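Local coordinates for protein Aar187cp (Eremothecium gossypii, PDB 3ZIL) that probably regulates the establishment of sister-chromatid cohesion by acting on cohesin, as the Wpl1 protein, represented here by its all-helical Wap1 domain, at residues 83-88 against 148-153; 71-76 against 89-94. All coordinates share one frame; numbering follows the deposited sequence.

Interaction 1 (83-88 against 148-153); sequences TSLLQC and CEYALY
Cys88 lays its CB over the ring of Tyr150, off-centre and nearer the root of the ring than its hydroxyl, a CH-pi contact with Cys88 CB 4.2 Å from the centroid of the Tyr150 ring. The contact joins two helices, 81-93 and 147-158, within the all-helical Wap1 domain, and it illustrates how one aromatic side chain can carry most of the contact between two packed helices. The short axes of 83-88 and 148-153 approach to 9.6 Å and cross at 35°, with Cys88 and Tyr150 both directed toward the opposing helix. Cys88 SG reaches beyond its CB, making an oblique sulfur-aromatic approach to Tyr150 and lying 4.5 Å from Ala151 CB. Over the same face as Cys88 CB, the carbonyl oxygen of Cys88 sits above the ring plane near the rim. Leu85 comes to the edge instead. Its CG is anti to the backbone N (chi1 -167°), a setting that sends CD1 to 4.0 Å from Tyr150 CD2, the two side chains crossing at about a right angle. The chi1 of Tyr150, -135°, lies well off a staggered position, which suggests some strain in this placement. Its hydroxyl is buried but satisfied by a hydrogen bond to Asp92, one turn further along helix 81-93, while Phe144 meets the ring edge-to-face. A phenylalanine in place of Tyr150 would probably leave Asp92 without this hydroxyl partner, and the ring without the polar tie that fixes its far end. Around the pair, Ala151 touches Leu115 of helix 108-116, and Cys88 also touches Ile154 of helix 147-158. No hydrogen bond crosses between the two segments; where the cysteine sulfur comes nearest the opposing backbone, SG lies 4.2 Å from the nitrogen of Ala151.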
# COMPACT_ATOMS: atom_id res chain seq x y z
N THR A 83 9.43 24.03 7.52
CA THR A 83 10.17 24.16 6.28
C THR A 83 9.83 22.98 5.37
O THR A 83 9.60 23.15 4.17
CB THR A 83 11.65 24.26 6.59
OG1 THR A 83 11.87 25.51 7.27
CG2 THR A 83 12.50 24.27 5.35
N SER A 84 9.81 21.79 5.96
CA SER A 84 9.50 20.52 5.22
C SER A 84 8.10 20.50 4.56
O SER A 84 7.91 20.06 3.41
CB SER A 84 9.67 19.40 6.26
OG SER A 84 11.05 19.18 6.42
N LEU A 85 7.12 21.03 5.30
CA LEU A 85 5.81 21.29 4.78
C LEU A 85 5.77 22.23 3.57
O LEU A 85 5.11 21.94 2.56
CB LEU A 85 4.89 21.81 5.86
CG LEU A 85 3.41 21.78 5.39
CD1 LEU A 85 2.90 20.36 5.10
CD2 LEU A 85 2.49 22.50 6.39
N LEU A 86 6.43 23.39 3.70
CA LEU A 86 6.56 24.31 2.60
C LEU A 86 7.22 23.63 1.40
O LEU A 86 6.84 23.90 0.27
CB LEU A 86 7.43 25.51 3.05
CG LEU A 86 6.94 26.27 4.28
CD1 LEU A 86 7.87 27.45 4.73
CD2 LEU A 86 5.50 26.72 4.08
N GLN A 87 8.24 22.79 1.65
CA GLN A 87 8.97 22.17 0.58
C GLN A 87 8.07 21.16 -0.09
O GLN A 87 8.19 21.00 -1.30
CB GLN A 87 10.26 21.45 1.05
CG GLN A 87 11.33 22.48 1.47
CD GLN A 87 12.49 21.84 2.19
OE1 GLN A 87 12.31 21.19 3.21
NE2 GLN A 87 13.71 22.14 1.72
N CYS A 88 7.25 20.44 0.68
CA CYS A 88 6.28 19.49 0.03
C CYS A 88 5.26 20.27 -0.90
O CYS A 88 4.96 19.80 -1.98
CB CYS A 88 5.49 18.73 1.06
SG CYS A 88 6.38 17.56 2.09
N CYS A 148 3.30 14.42 7.36
CA CYS A 148 3.06 12.96 7.23
C CYS A 148 2.24 12.72 5.97
O CYS A 148 2.65 12.04 5.03
CB CYS A 148 2.35 12.39 8.50
SG CYS A 148 1.70 10.67 8.23
N GLU A 149 1.09 13.37 5.90
CA GLU A 149 0.20 13.22 4.73
C GLU A 149 0.78 13.87 3.47
O GLU A 149 0.61 13.33 2.40
CB GLU A 149 -1.20 13.87 5.00
CG GLU A 149 -1.89 13.26 6.22
CD GLU A 149 -3.22 13.85 6.37
OE1 GLU A 149 -4.11 13.49 5.64
OE2 GLU A 149 -3.33 14.78 7.14
N TYR A 150 1.38 15.08 3.55
CA TYR A 150 1.91 15.66 2.34
C TYR A 150 3.08 14.78 1.75
O TYR A 150 3.22 14.68 0.57
CB TYR A 150 2.30 17.15 2.54
CG TYR A 150 1.82 18.02 1.37
CD1 TYR A 150 1.80 17.51 0.06
CD2 TYR A 150 1.34 19.34 1.58
CE1 TYR A 150 1.33 18.26 -1.02
CE2 TYR A 150 0.88 20.10 0.50
CZ TYR A 150 0.87 19.55 -0.80
OH TYR A 150 0.42 20.26 -1.86
N ALA A 151 3.93 14.22 2.59
CA ALA A 151 5.10 13.50 2.15
C ALA A 151 4.67 12.18 1.57
O ALA A 151 5.16 11.80 0.47
CB ALA A 151 6.01 13.27 3.34
N LEU A 152 3.70 11.49 2.20
CA LEU A 152 3.06 10.27 1.53
C LEU A 152 2.54 10.61 0.09
O LEU A 152 2.80 9.89 -0.89
CB LEU A 152 1.86 9.78 2.36
CG LEU A 152 2.24 9.05 3.69
CD1 LEU A 152 0.99 8.94 4.56
CD2 LEU A 152 2.83 7.61 3.45
N TYR A 153 1.80 11.73 0.02
CA TYR A 153 1.26 12.22 -1.25
C TYR A 153 2.34 12.51 -2.29
O TYR A 153 2.24 12.08 -3.39
CB TYR A 153 0.40 13.47 -1.04
CG TYR A 153 -0.25 13.94 -2.31
CD1 TYR A 153 -1.42 13.31 -2.79
CD2 TYR A 153 0.30 14.98 -3.04
CE1 TYR A 153 -2.04 13.74 -3.94
CE2 TYR A 153 -0.29 15.39 -4.21
CZ TYR A 153 -1.45 14.77 -4.64
OH TYR A 153 -1.99 15.21 -5.83

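Interaction 2 (71-76 against 89-94); sequences WCFQGT and FIADKI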
# COMPACT_ATOMS: atom_id res chain seq x y z
N TRP A 71 17.09 26.32 -4.97
CA TRP A 71 16.95 27.16 -3.78
C TRP A 71 16.06 26.50 -2.75
O TRP A 71 16.50 26.34 -1.59
CB TRP A 71 16.48 28.61 -4.12
CG TRP A 71 16.45 29.47 -2.88
CD1 TRP A 71 17.49 30.20 -2.35
CD2 TRP A 71 15.34 29.63 -1.94
NE1 TRP A 71 17.10 30.86 -1.19
CE2 TRP A 71 15.81 30.57 -0.91
CE3 TRP A 71 14.00 29.18 -1.91
CZ2 TRP A 71 15.00 30.96 0.15
CZ3 TRP A 71 13.20 29.58 -0.84
CH2 TRP A 71 13.68 30.45 0.18
N CYS A 72 14.85 26.04 -3.12
CA CYS A 72 13.97 25.43 -2.14
C CYS A 72 14.60 24.17 -1.53
O CYS A 72 14.42 23.90 -0.35
CB CYS A 72 12.56 25.06 -2.69
SG CYS A 72 11.63 26.55 -3.25
N PHE A 73 15.33 23.39 -2.31
CA PHE A 73 15.70 22.02 -1.82
C PHE A 73 17.16 21.95 -1.53
O PHE A 73 17.69 20.88 -1.42
CB PHE A 73 15.25 20.90 -2.77
CG PHE A 73 13.76 20.85 -2.90
CD1 PHE A 73 12.99 20.33 -1.88
CD2 PHE A 73 13.10 21.41 -4.02
CE1 PHE A 73 11.58 20.30 -2.00
CE2 PHE A 73 11.72 21.39 -4.14
CZ PHE A 73 10.95 20.86 -3.09
N GLN A 74 17.79 23.10 -1.36
CA GLN A 74 19.26 23.13 -1.08
C GLN A 74 19.59 22.39 0.25
O GLN A 74 20.59 21.66 0.36
CB GLN A 74 19.81 24.59 -1.05
CG GLN A 74 21.33 24.60 -1.17
CD GLN A 74 21.95 25.98 -0.96
OE1 GLN A 74 21.24 26.97 -0.71
NE2 GLN A 74 23.28 26.07 -1.12
N GLY A 75 18.76 22.61 1.24
CA GLY A 75 18.83 21.89 2.51
C GLY A 75 17.47 21.26 2.76
O GLY A 75 16.40 21.89 2.53
N THR A 76 17.49 20.02 3.21
CA THR A 76 16.24 19.33 3.60
C THR A 76 16.59 18.72 4.96
O THR A 76 17.72 18.29 5.19
CB THR A 76 15.87 18.24 2.61
OG1 THR A 76 17.02 17.44 2.40
CG2 THR A 76 15.51 18.78 1.22
N PHE A 89 4.72 21.41 -0.46
CA PHE A 89 3.91 22.28 -1.33
C PHE A 89 4.61 22.70 -2.67
O PHE A 89 4.05 22.50 -3.74
CB PHE A 89 3.35 23.51 -0.55
CG PHE A 89 2.74 24.54 -1.43
CD1 PHE A 89 1.47 24.34 -2.00
CD2 PHE A 89 3.46 25.68 -1.78
CE1 PHE A 89 0.91 25.28 -2.84
CE2 PHE A 89 2.90 26.61 -2.66
CZ PHE A 89 1.63 26.41 -3.19
N ILE A 90 5.87 23.17 -2.60
CA ILE A 90 6.66 23.49 -3.75
C ILE A 90 6.74 22.29 -4.72
O ILE A 90 6.50 22.44 -5.95
CB ILE A 90 8.07 23.98 -3.34
CG1 ILE A 90 7.93 25.29 -2.59
CG2 ILE A 90 9.03 24.00 -4.55
CD1 ILE A 90 7.22 26.34 -3.42
N ALA A 91 7.12 21.12 -4.21
CA ALA A 91 7.23 19.94 -5.08
C ALA A 91 5.90 19.68 -5.77
O ALA A 91 5.86 19.36 -6.96
CB ALA A 91 7.62 18.70 -4.30
N ASP A 92 4.83 19.75 -5.01
CA ASP A 92 3.48 19.59 -5.57
C ASP A 92 3.01 20.75 -6.49
O ASP A 92 2.28 20.50 -7.42
CB ASP A 92 2.51 19.36 -4.45
CG ASP A 92 1.12 18.91 -4.91
OD1 ASP A 92 1.03 18.15 -5.91
OD2 ASP A 92 0.12 19.29 -4.17
N LYS A 93 3.42 21.99 -6.26
CA LYS A 93 2.86 23.15 -6.97
C LYS A 93 3.62 23.32 -8.28
O LYS A 93 3.01 23.69 -9.27
CB LYS A 93 3.04 24.43 -6.13
CG LYS A 93 2.23 25.61 -6.64
CD LYS A 93 0.75 25.31 -6.81
CE LYS A 93 0.17 26.31 -7.80
NZ LYS A 93 -1.21 26.60 -7.37
N ILE A 94 4.93 22.99 -8.32
CA ILE A 94 5.73 23.18 -9.55
C ILE A 94 6.66 22.02 -9.63
O ILE A 94 7.90 22.16 -9.42
CB ILE A 94 6.58 24.49 -9.53
CG1 ILE A 94 7.36 24.59 -8.18
CG2 ILE A 94 5.65 25.72 -9.80
CD1 ILE A 94 8.49 25.66 -8.17
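The CG2 methyl of Ile90 fits into the corner made by two consecutive side chains at the end of helix 54-72, 3.8 Å from Phe73 CE2 and 3.9 Å from Cys72 SG. The sulfur also has Ile90 CG1 within 4.0 Å, so both branches of the isoleucine meet it. Phe73 and Ile90 run alongside each other, oppositely directed, and the far end of the phenyl ring meets the next residue of the helix: Phe73 CZ stands 4.1 Å from Ala91 CB, and the backbone nitrogen of Ala91 lies at the ring edge, in plane. One face of the same ring is taken by CB of its own neighbour Cys72, 3.9 Å above the plane and toward the rim. Phe73 is the first residue to leave helical geometry, and with CG anti to the carbonyl carbon (chi1 -63°) its ring is directed to helix 81-93.

Further out, Met105 and Leu106 pack on Phe73, while Cys47 and Met50 of helix 36-52 close over Ile90. The turn is fixed by side chains: Arg39 and Gln87 both donate hydrogen bonds to the carbonyls of Cys72 and Gly75. This apolar packing, with polar side chains gripping the connecting turn, is consistent with a helical hairpin formed by the consecutive helices 54-72 and 81-93 of the all-helical Wap1 domain.

Both contacts are buried, and both use helix 81-93, which receives helix 147-158 through residues 83-88 and the end of helix 54-72 through residues 89-94. Interaction 1 joins parts distant in sequence and is built round a tyrosine ring, met over one face by Cys88 and at its edge by Leu85; interaction 2 joins neighbouring helices at their connecting turn, where a phenyl ring and a sulfur meet an isoleucine. Neither has a hydrogen bond between its own segments, and the polar ties run from one contact to the other instead. Tyr150 of interaction 1 reaches Asp92, also salt-bridged to Lys143, and Gln87 reaches Cys72. The backbone O of Gln87 packs on Phe73 CZ.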